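Local coordinates for protein oxalate--CoA ligase (Arabidopsis thaliana, PDB 5IE2) that belongs to the AMP-binding enzymes of the ANL clan and binds adenosine-5'-triphosphate, at residues 19-24 with 250-255; 243-248 with 255-260; 277-282 with 302-307. One frame throughout, in Å; residues are numbered along the deposited sequence.

Interaction 1. Residues 19-24 with 250-255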
loop_
_atom_site.group_PDB
_atom_site.type_symbol
_atom_site.label_atom_id
_atom_site.label_comp_id
_atom_site.label_asym_id
_atom_site.label_seq_id
_atom_site.Cartn_x
_atom_site.Cartn_y
_atom_site.Cartn_z
ATOM N N ASP A 19 0.623 -28.051 5.749
ATOM C CA ASP A 19 1.854 -28.071 6.552
ATOM C C ASP A 19 2.928 -27.129 5.926
ATOM O O ASP A 19 4.091 -27.128 6.340
ATOM C CB ASP A 19 2.357 -29.551 6.698
ATOM C CG ASP A 19 2.711 -29.970 8.178
ATOM O OD1 ASP A 19 2.452 -29.216 9.149
ATOM O OD2 ASP A 19 3.295 -31.082 8.366
ATOM N N ARG A 20 2.566 -26.312 4.934
ATOM C CA ARG A 20 3.517 -25.312 4.430
ATOM C C ARG A 20 3.507 -24.128 5.378
ATOM O O ARG A 20 2.458 -23.805 5.968
ATOM C CB ARG A 20 3.141 -24.852 3.019
ATOM C CG ARG A 20 3.176 -26.009 2.006
ATOM C CD ARG A 20 3.491 -25.465 0.638
ATOM N NE ARG A 20 4.705 -24.659 0.736
ATOM C CZ ARG A 20 5.891 -24.989 0.234
ATOM N NH1 ARG A 20 6.010 -26.113 -0.462
ATOM N NH2 ARG A 20 6.944 -24.158 0.422
ATOM N N ARG A 21 4.644 -23.438 5.483
ATOM C CA ARG A 21 4.704 -22.253 6.311
ATOM C C ARG A 21 3.787 -21.145 5.736
ATOM O O ARG A 21 3.762 -20.918 4.510
ATOM C CB ARG A 21 6.160 -21.755 6.397
ATOM C CG ARG A 21 6.376 -20.621 7.416
ATOM C CD ARG A 21 7.884 -20.466 7.730
ATOM N NE ARG A 21 8.596 -20.054 6.538
ATOM C CZ ARG A 21 8.751 -18.772 6.177
ATOM N NH1 ARG A 21 8.225 -17.779 6.913
ATOM N NH2 ARG A 21 9.440 -18.497 5.085
ATOM N N ALA A 22 3.072 -20.467 6.646
ATOM C CA ALA A 22 2.225 -19.336 6.298
ATOM C C ALA A 22 2.780 -18.017 6.843
ATOM O O ALA A 22 2.857 -17.038 6.115
ATOM C CB ALA A 22 0.792 -19.563 6.832
ATOM N N LEU A 23 3.108 -17.975 8.141
ATOM C CA LEU A 23 3.364 -16.705 8.830
ATOM C C LEU A 23 4.420 -16.905 9.914
ATOM O O LEU A 23 4.245 -17.742 10.818
ATOM C CB LEU A 23 2.059 -16.170 9.463
ATOM C CG LEU A 23 2.159 -14.777 10.123
ATOM C CD1 LEU A 23 2.402 -13.759 9.061
ATOM C CD2 LEU A 23 0.784 -14.443 10.795
ATOM N N SER A 24 5.514 -16.150 9.814
ATOM C CA SER A 24 6.579 -16.172 10.817
ATOM C C SER A 24 6.724 -14.801 11.395
ATOM O O SER A 24 6.365 -13.799 10.755
ATOM C CB SER A 24 7.930 -16.598 10.209
ATOM O OG SER A 24 7.871 -17.921 9.750
ATOM N N LYS A 250 17.090 -13.490 4.113
ATOM C CA LYS A 250 17.871 -14.720 3.921
ATOM C C LYS A 250 17.354 -15.859 4.763
ATOM O O LYS A 250 17.114 -16.967 4.255
ATOM C CB LYS A 250 19.367 -14.500 4.257
ATOM C CG LYS A 250 20.047 -13.593 3.314
ATOM C CD LYS A 250 21.491 -13.397 3.872
ATOM C CE LYS A 250 22.015 -12.041 3.562
ATOM N NZ LYS A 250 23.505 -12.036 3.807
ATOM N N LYS A 251 17.182 -15.592 6.061
ATOM C CA LYS A 251 16.886 -16.654 6.994
ATOM C C LYS A 251 15.558 -17.344 6.663
ATOM O O LYS A 251 15.398 -18.523 6.862
ATOM C CB LYS A 251 16.803 -16.087 8.410
ATOM C CG LYS A 251 16.380 -17.089 9.472
ATOM C CD LYS A 251 16.495 -16.435 10.865
ATOM C CE LYS A 251 15.936 -17.395 11.947
ATOM N NZ LYS A 251 15.945 -16.816 13.342
ATOM N N TYR A 252 14.595 -16.557 6.172
ATOM C CA TYR A 252 13.291 -17.116 5.876
ATOM C C TYR A 252 13.069 -17.331 4.383
ATOM O O TYR A 252 11.919 -17.457 3.958
ATOM C CB TYR A 252 12.194 -16.219 6.497
ATOM C CG TYR A 252 12.292 -16.247 8.026
ATOM C CD1 TYR A 252 11.725 -17.314 8.759
ATOM C CD2 TYR A 252 13.008 -15.272 8.710
ATOM C CE1 TYR A 252 11.812 -17.356 10.164
ATOM C CE2 TYR A 252 13.143 -15.312 10.126
ATOM C CZ TYR A 252 12.596 -16.380 10.830
ATOM O OH TYR A 252 12.737 -16.426 12.231
ATOM N N ASN A 253 14.153 -17.461 3.627
ATOM C CA ASN A 253 14.104 -17.994 2.240
ATOM C C ASN A 253 13.232 -17.142 1.320
ATOM O O ASN A 253 12.499 -17.674 0.494
ATOM C CB ASN A 253 13.576 -19.426 2.208
ATOM C CG ASN A 253 14.375 -20.338 3.137
ATOM O OD1 ASN A 253 15.573 -20.219 3.206
ATOM N ND2 ASN A 253 13.698 -21.212 3.859
ATOM N N ALA A 254 13.310 -15.846 1.491
ATOM C CA ALA A 254 12.470 -14.933 0.675
ATOM C C ALA A 254 12.789 -15.042 -0.807
ATOM O O ALA A 254 13.939 -15.293 -1.210
ATOM C CB ALA A 254 12.658 -13.493 1.094
ATOM N N THR A 255 11.739 -14.840 -1.613
ATOM C CA THR A 255 11.854 -14.908 -3.059
ATOM C C THR A 255 11.448 -13.586 -3.703
ATOM O O THR A 255 11.601 -13.435 -4.924
ATOM C CB THR A 255 10.963 -16.016 -3.657
ATOM O OG1 THR A 255 9.608 -15.785 -3.261
ATOM C CG2 THR A 255 11.409 -17.432 -3.156
HETATM O O HOH W 1 10.495 -21.645 4.075
#
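The guanidinium of Arg-21 reaches across to Tyr-252, the first residue beyond the end of helix 242-251. Its NH2 comes within 2.9 Å of the backbone O of Tyr-252, but the angle is too poor for a hydrogen bond, so the approach is better read as a charged group lying close to a carbonyl. That O accepts a bond from the hydroxyl of Ser-205, which NH2 also meets weakly. One face of the guanidinium lies against the tyrosine, with CD1 of Tyr-252 4.0 Å above its plane and offset toward the rim. The two planes are inclined at 52°, so this is no flat stack. Ser-24 adds its small CB, 4.0 Å from CE1 of Tyr-252 and oblique to the ring.

An arginine suits this place because it is long enough to leave the strand and still has several N-H groups to share. With CG anti to the backbone N (chi1 -172°), the chain runs out before bending at chi3 and delivering NH1 to OG of Ser-24 at 2.9 Å, 25° out of the guanidinium plane. NH1 also meets the hydroxyl of Thr-233, while Ser-24 OG has Asn-30 OD1 as its further partner. The hydroxyl oxygen of Tyr-252 accepts a hydrogen bond from the backbone N of Gly-27. Asn-253, at positive phi, is the C-prime residue of a Schellman motif; its ND2 holds a water at 3.2 Å, which in turn meets Arg-21 NH2 only weakly.

Arg-21 and Ser-24 belong to strand 21-25, which lies between strands 29-32 and 231-234 and pairs with both through backbone bonds. The tyrosine ring touches Asn-30 and Thr-233, so the end of helix 242-251 rests across three strands of this sheet.

Interaction 2. Residues 243-248 with 255-260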
loop_
_atom_site.group_PDB
_atom_site.type_symbol
_atom_site.label_atom_id
_atom_site.label_comp_id
_atom_site.label_asym_id
_atom_site.label_seq_id
_atom_site.Cartn_x
_atom_site.Cartn_y
_atom_site.Cartn_z
ATOM N N THR A 243 18.280 -2.526 9.146
ATOM C CA THR A 243 19.374 -3.380 9.607
ATOM C C THR A 243 18.971 -4.844 9.655
ATOM O O THR A 243 19.823 -5.708 9.498
ATOM C CB THR A 243 19.905 -2.915 10.992
ATOM O OG1 THR A 243 18.883 -3.037 11.976
ATOM C CG2 THR A 243 20.255 -1.500 10.916
ATOM N N THR A 244 17.700 -5.161 9.900
ATOM C CA THR A 244 17.350 -6.579 9.972
ATOM C C THR A 244 16.726 -7.124 8.690
ATOM O O THR A 244 16.456 -8.314 8.615
ATOM C CB THR A 244 16.368 -6.874 11.107
ATOM O OG1 THR A 244 15.149 -6.156 10.881
ATOM C CG2 THR A 244 16.993 -6.470 12.478
ATOM N N PHE A 245 16.485 -6.244 7.713
ATOM C CA PHE A 245 15.767 -6.634 6.473
ATOM C C PHE A 245 16.420 -7.812 5.766
ATOM O O PHE A 245 15.766 -8.846 5.545
ATOM C CB PHE A 245 15.667 -5.430 5.514
ATOM C CG PHE A 245 15.014 -5.768 4.203
ATOM C CD1 PHE A 245 13.716 -6.275 4.201
ATOM C CD2 PHE A 245 15.697 -5.628 2.997
ATOM C CE1 PHE A 245 13.068 -6.616 3.004
ATOM C CE2 PHE A 245 15.053 -5.976 1.773
ATOM C CZ PHE A 245 13.746 -6.473 1.792
ATOM N N TRP A 246 17.694 -7.671 5.364
ATOM C CA TRP A 246 18.308 -8.725 4.589
ATOM C C TRP A 246 18.580 -9.962 5.430
ATOM O O TRP A 246 18.434 -11.052 4.909
ATOM C CB TRP A 246 19.598 -8.256 3.902
ATOM C CG TRP A 246 19.264 -7.335 2.698
ATOM C CD1 TRP A 246 19.541 -6.005 2.590
ATOM C CD2 TRP A 246 18.584 -7.706 1.492
ATOM N NE1 TRP A 246 19.079 -5.511 1.388
ATOM C CE2 TRP A 246 18.477 -6.537 0.697
ATOM C CE3 TRP A 246 18.067 -8.914 1.001
ATOM C CZ2 TRP A 246 17.885 -6.543 -0.571
ATOM C CZ3 TRP A 246 17.453 -8.923 -0.255
ATOM C CH2 TRP A 246 17.377 -7.742 -1.035
ATOM N N PRO A 247 18.968 -9.795 6.711
ATOM C CA PRO A 247 19.047 -11.048 7.500
ATOM C C PRO A 247 17.737 -11.846 7.553
ATOM O O PRO A 247 17.778 -13.089 7.479
ATOM C CB PRO A 247 19.455 -10.552 8.878
ATOM C CG PRO A 247 20.362 -9.381 8.558
ATOM C CD PRO A 247 19.665 -8.683 7.405
ATOM N N ASP A 248 16.607 -11.148 7.684
ATOM C CA ASP A 248 15.299 -11.818 7.647
ATOM C C ASP A 248 14.993 -12.415 6.278
ATOM O O ASP A 248 14.455 -13.529 6.199
ATOM C CB ASP A 248 14.178 -10.861 8.048
ATOM C CG ASP A 248 14.088 -10.641 9.572
ATOM O OD1 ASP A 248 14.733 -11.415 10.329
ATOM O OD2 ASP A 248 13.379 -9.696 10.000
ATOM N N THR A 255 11.739 -14.840 -1.613
ATOM C CA THR A 255 11.854 -14.908 -3.059
ATOM C C THR A 255 11.448 -13.586 -3.703
ATOM O O THR A 255 11.601 -13.435 -4.924
ATOM C CB THR A 255 10.963 -16.016 -3.657
ATOM O OG1 THR A 255 9.608 -15.785 -3.261
ATOM C CG2 THR A 255 11.409 -17.432 -3.156
ATOM N N TRP A 256 10.880 -12.676 -2.910
ATOM C CA TRP A 256 10.500 -11.356 -3.471
ATOM C C TRP A 256 10.236 -10.407 -2.305
ATOM O O TRP A 256 10.097 -10.868 -1.145
ATOM C CB TRP A 256 9.226 -11.513 -4.362
ATOM C CG TRP A 256 8.003 -11.868 -3.593
ATOM C CD1 TRP A 256 7.733 -13.083 -2.982
ATOM C CD2 TRP A 256 6.878 -11.015 -3.313
ATOM N NE1 TRP A 256 6.498 -13.033 -2.368
ATOM C CE2 TRP A 256 5.928 -11.797 -2.592
ATOM C CE3 TRP A 256 6.547 -9.684 -3.679
ATOM C CZ2 TRP A 256 4.657 -11.282 -2.186
ATOM C CZ3 TRP A 256 5.271 -9.160 -3.288
ATOM C CH2 TRP A 256 4.358 -9.954 -2.517
ATOM N N TYR A 257 10.082 -9.096 -2.591
ATOM C CA TYR A 257 9.461 -8.191 -1.633
ATOM C C TYR A 257 8.817 -7.032 -2.417
ATOM O O TYR A 257 9.091 -6.844 -3.621
ATOM C CB TYR A 257 10.460 -7.639 -0.547
ATOM C CG TYR A 257 11.416 -6.548 -0.999
ATOM C CD1 TYR A 257 11.153 -5.191 -0.739
ATOM C CD2 TYR A 257 12.595 -6.870 -1.668
ATOM C CE1 TYR A 257 12.026 -4.184 -1.142
ATOM C CE2 TYR A 257 13.481 -5.892 -2.068
ATOM C CZ TYR A 257 13.200 -4.536 -1.790
ATOM O OH TYR A 257 14.069 -3.553 -2.195
ATOM N N THR A 258 7.967 -6.308 -1.717
ATOM C CA THR A 258 7.322 -5.138 -2.309
ATOM C C THR A 258 7.492 -3.973 -1.353
ATOM O O THR A 258 7.432 -4.148 -0.098
ATOM C CB THR A 258 5.820 -5.428 -2.609
ATOM O OG1 THR A 258 5.246 -4.296 -3.267
ATOM C CG2 THR A 258 5.023 -5.702 -1.312
ATOM N N ALA A 259 7.707 -2.773 -1.909
ATOM C CA ALA A 259 7.879 -1.613 -1.057
ATOM C C ALA A 259 7.526 -0.387 -1.852
ATOM O O ALA A 259 7.293 -0.464 -3.069
ATOM C CB ALA A 259 9.313 -1.516 -0.515
ATOM N N VAL A 260 7.486 0.743 -1.179
ATOM C CA VAL A 260 7.291 2.033 -1.880
ATOM C C VAL A 260 8.680 2.663 -2.189
ATOM O O VAL A 260 9.689 2.321 -1.532
ATOM C CB VAL A 260 6.438 2.998 -1.027
ATOM C CG1 VAL A 260 5.055 2.337 -0.717
ATOM C CG2 VAL A 260 7.196 3.350 0.303
#
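The hydroxyl of Tyr-257 is hydrogen-bonded to ND1 of His-264, which anchors the far end of a ring whose face receives Phe-245. CZ of Phe-245 stands 3.5 Å above the tyrosine plane, over the centre of the ring, and is 3.6 Å from CG of Tyr-257. The centroids are 4.9 Å apart and the planes stand at 72°, a T-shaped (edge-to-face) pair in which phenylalanine supplies the edge and tyrosine the face. Such a pair sets the weakly positive C-H rim of one ring against the pi cloud of the other.

Phe-245 places CG anti to its own N (chi1 177°), which sends the ring out from the helix with CZ leading. Tyr-257 holds CG between its N and carbonyl carbon (chi1 76°), which directs the ring toward the helix; the turn about CB-CG then presents a face to CZ of Phe-245.

Phe-245 sits on helix 242-251 and Tyr-257 on strand 256-259, an outermost strand of a five-stranded mixed sheet. Strand 256-259, helix 261-273 and the parallel neighbouring strand 284-287 form a beta-alpha-beta unit, and Ile-267 of that helix touches both aromatic rings. Helix 242-251 thus packs beside the unit through buried aromatic side chains, and the one polar end among Phe-245 and Tyr-257, the tyrosine hydroxyl, is met by His-264.

Trp-246 broadens the cluster from the next position on the helix. CE2 of Phe-245 lies 3.6 Å above the plane of the indole, over its centre, so the phenylalanine touches a second aromatic face. CH2 of Trp-246 itself only brushes CE2 of Tyr-257, at 4.4 Å, and meets that ring obliquely. One residue on, Pro-247 has no N-H to give the preceding turn, and the helix kinks there; Asp-248 N resumes the pattern with Thr-244 O.

Interaction 3. Residues 277-282 with 302-307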
loop_
_atom_site.group_PDB
_atom_site.type_symbol
_atom_site.label_atom_id
_atom_site.label_comp_id
_atom_site.label_asym_id
_atom_site.label_seq_id
_atom_site.Cartn_x
_atom_site.Cartn_y
_atom_site.Cartn_z
ATOM N N THR A 277 27.518 -9.454 2.578
ATOM C CA THR A 277 28.534 -10.244 1.897
ATOM C C THR A 277 27.881 -11.079 0.796
ATOM O O THR A 277 28.470 -11.263 -0.269
ATOM C CB THR A 277 29.324 -11.142 2.873
ATOM O OG1 THR A 277 28.417 -11.935 3.649
ATOM C CG2 THR A 277 30.142 -10.292 3.814
ATOM N N GLU A 278 26.647 -11.539 1.013
ATOM C CA GLU A 278 25.881 -12.107 -0.106
ATOM C C GLU A 278 24.364 -11.841 0.024
ATOM O O GLU A 278 23.819 -11.807 1.123
ATOM C CB GLU A 278 26.110 -13.611 -0.254
ATOM C CG GLU A 278 25.560 -14.447 0.869
ATOM C CD GLU A 278 25.833 -15.928 0.653
ATOM O OE1 GLU A 278 25.553 -16.733 1.567
ATOM O OE2 GLU A 278 26.258 -16.292 -0.466
ATOM N N TYR A 279 23.701 -11.680 -1.116
ATOM C CA TYR A 279 22.250 -11.434 -1.154
ATOM C C TYR A 279 21.528 -12.637 -1.676
ATOM O O TYR A 279 22.068 -13.360 -2.498
ATOM C CB TYR A 279 21.924 -10.224 -2.042
ATOM C CG TYR A 279 22.349 -8.946 -1.415
ATOM C CD1 TYR A 279 21.594 -8.374 -0.408
ATOM C CD2 TYR A 279 23.538 -8.299 -1.820
ATOM C CE1 TYR A 279 21.987 -7.201 0.206
ATOM C CE2 TYR A 279 23.946 -7.128 -1.228
ATOM C CZ TYR A 279 23.189 -6.575 -0.206
ATOM O OH TYR A 279 23.623 -5.398 0.398
ATOM N N PRO A 280 20.285 -12.848 -1.231
ATOM C CA PRO A 280 19.524 -13.946 -1.823
ATOM C C PRO A 280 19.145 -13.622 -3.275
ATOM O O PRO A 280 19.074 -12.441 -3.639
ATOM C CB PRO A 280 18.297 -14.051 -0.929
ATOM C CG PRO A 280 18.148 -12.677 -0.328
ATOM C CD PRO A 280 19.557 -12.121 -0.190
ATOM N N LYS A 281 18.963 -14.648 -4.106
ATOM C CA LYS A 281 18.499 -14.452 -5.483
ATOM C C LYS A 281 16.988 -14.340 -5.501
ATOM O O LYS A 281 16.320 -15.342 -5.365
ATOM C CB LYS A 281 18.898 -15.621 -6.398
ATOM C CG LYS A 281 19.739 -15.240 -7.615
ATOM C CD LYS A 281 20.759 -16.375 -8.002
ATOM C CE LYS A 281 21.031 -16.458 -9.525
ATOM N NZ LYS A 281 22.138 -17.405 -9.923
ATOM N N LEU A 282 16.450 -13.148 -5.703
ATOM C CA LEU A 282 14.973 -12.986 -5.681
ATOM C C LEU A 282 14.403 -13.172 -7.090
ATOM O O LEU A 282 15.081 -12.882 -8.089
ATOM C CB LEU A 282 14.630 -11.596 -5.166
ATOM C CG LEU A 282 15.196 -11.275 -3.807
ATOM C CD1 LEU A 282 14.840 -9.804 -3.379
ATOM C CD2 LEU A 282 14.707 -12.301 -2.743
ATOM N N GLU A 302 20.843 -3.151 -10.179
ATOM C CA GLU A 302 22.305 -3.314 -10.080
ATOM C C GLU A 302 22.744 -3.830 -8.715
ATOM O O GLU A 302 23.673 -4.647 -8.600
ATOM C CB GLU A 302 23.004 -1.985 -10.353
ATOM C CG GLU A 302 24.527 -2.102 -10.334
ATOM C CD GLU A 302 25.024 -2.990 -11.469
ATOM O OE1 GLU A 302 24.709 -2.674 -12.642
ATOM O OE2 GLU A 302 25.692 -4.018 -11.191
ATOM N N ALA A 303 22.103 -3.333 -7.668
ATOM C CA ALA A 303 22.480 -3.701 -6.304
ATOM C C ALA A 303 22.111 -5.142 -6.016
ATOM O O ALA A 303 22.915 -5.866 -5.425
ATOM C CB ALA A 303 21.806 -2.801 -5.301
ATOM N N PHE A 304 20.887 -5.567 -6.384
ATOM C CA PHE A 304 20.394 -6.870 -5.901
ATOM C C PHE A 304 20.139 -7.936 -6.951
ATOM O O PHE A 304 19.789 -9.070 -6.609
ATOM C CB PHE A 304 19.111 -6.635 -5.086
ATOM C CG PHE A 304 19.295 -5.595 -4.019
ATOM C CD1 PHE A 304 20.372 -5.689 -3.102
ATOM C CD2 PHE A 304 18.481 -4.477 -3.973
ATOM C CE1 PHE A 304 20.561 -4.725 -2.126
ATOM C CE2 PHE A 304 18.630 -3.504 -3.002
ATOM C CZ PHE A 304 19.711 -3.595 -2.069
ATOM N N GLY A 305 20.277 -7.578 -8.219
ATOM C CA GLY A 305 20.311 -8.510 -9.320
ATOM C C GLY A 305 18.979 -9.168 -9.642
ATOM O O GLY A 305 18.964 -10.267 -10.186
ATOM N N ALA A 306 17.867 -8.512 -9.292
ATOM C CA ALA A 306 16.543 -9.050 -9.613
ATOM C C ALA A 306 15.774 -8.028 -10.449
ATOM O O ALA A 306 16.000 -6.829 -10.292
ATOM C CB ALA A 306 15.764 -9.381 -8.337
ATOM N N PRO A 307 14.872 -8.504 -11.309
ATOM C CA PRO A 307 14.031 -7.542 -12.060
ATOM C C PRO A 307 13.140 -6.712 -11.127
ATOM O O PRO A 307 12.548 -7.246 -10.185
ATOM C CB PRO A 307 13.183 -8.439 -12.979
ATOM C CG PRO A 307 13.112 -9.759 -12.199
ATOM C CD PRO A 307 14.511 -9.901 -11.608
HETATM O O HOH W 2 18.179 -10.672 -5.583
HETATM O O HOH W 3 17.388 -12.790 -9.336
#
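The backbones of Tyr-279 to Leu-282 and Ala-303 to Ala-306 run in similar directions, 28° apart, and close to 5.8 Å between the CA atoms of Leu-282 and Ala-306. No direct hydrogen bond joins them; two waters do. One water receives Leu-282 N at 3.0 Å and gives bonds to Pro-280 O and Phe-304 O, while another links Leu-282 O to Gly-305 O.

Among the side chains, Phe-304 turns an edge to the face of Tyr-279, with planes at 68°. Its CD1 sits 3.9 Å above the tyrosine ring, over the centre, and its CE1 is 3.7 Å from CE1 of Tyr-279. The tyrosine hydroxyl is hydrogen-bonded to His-271 ND1 and Glu-276 N, which holds the polar end of the ring while its face takes the phenylalanine. Trp-246 packs against both rings. Ala-306 is small enough for CB to come 4.0 Å from CB of Leu-282, and Gly-305 readily takes the positive phi that ends the helix.

Helix 294-304 joins parallel strands 284-287 and 308-314 in a beta-alpha-beta crossover, and the contact lies where the chain enters each of these strands.

From the N terminus, interaction 1 closes by far the longest loop, of 225 residues, bringing strand 21-25 to the end of helix 242-251. Interaction 2 opens on that same helix, before 250-255, and ends after it, so the two contacts cross and share Thr-255; its own loop is just six residues. Interaction 3 follows in series, closing nineteen residues between the lead-in to strand 284-287 and the end of helix 294-304. It also touches both predecessors: Lys-250 NZ is hydrogen-bonded to Glu-278 O, and Trp-246 packs on Tyr-279 and Phe-304. Together the contacts tie the sheet of strand 21-25, through helix 242-251, to the sheet that begins with strand 256-259.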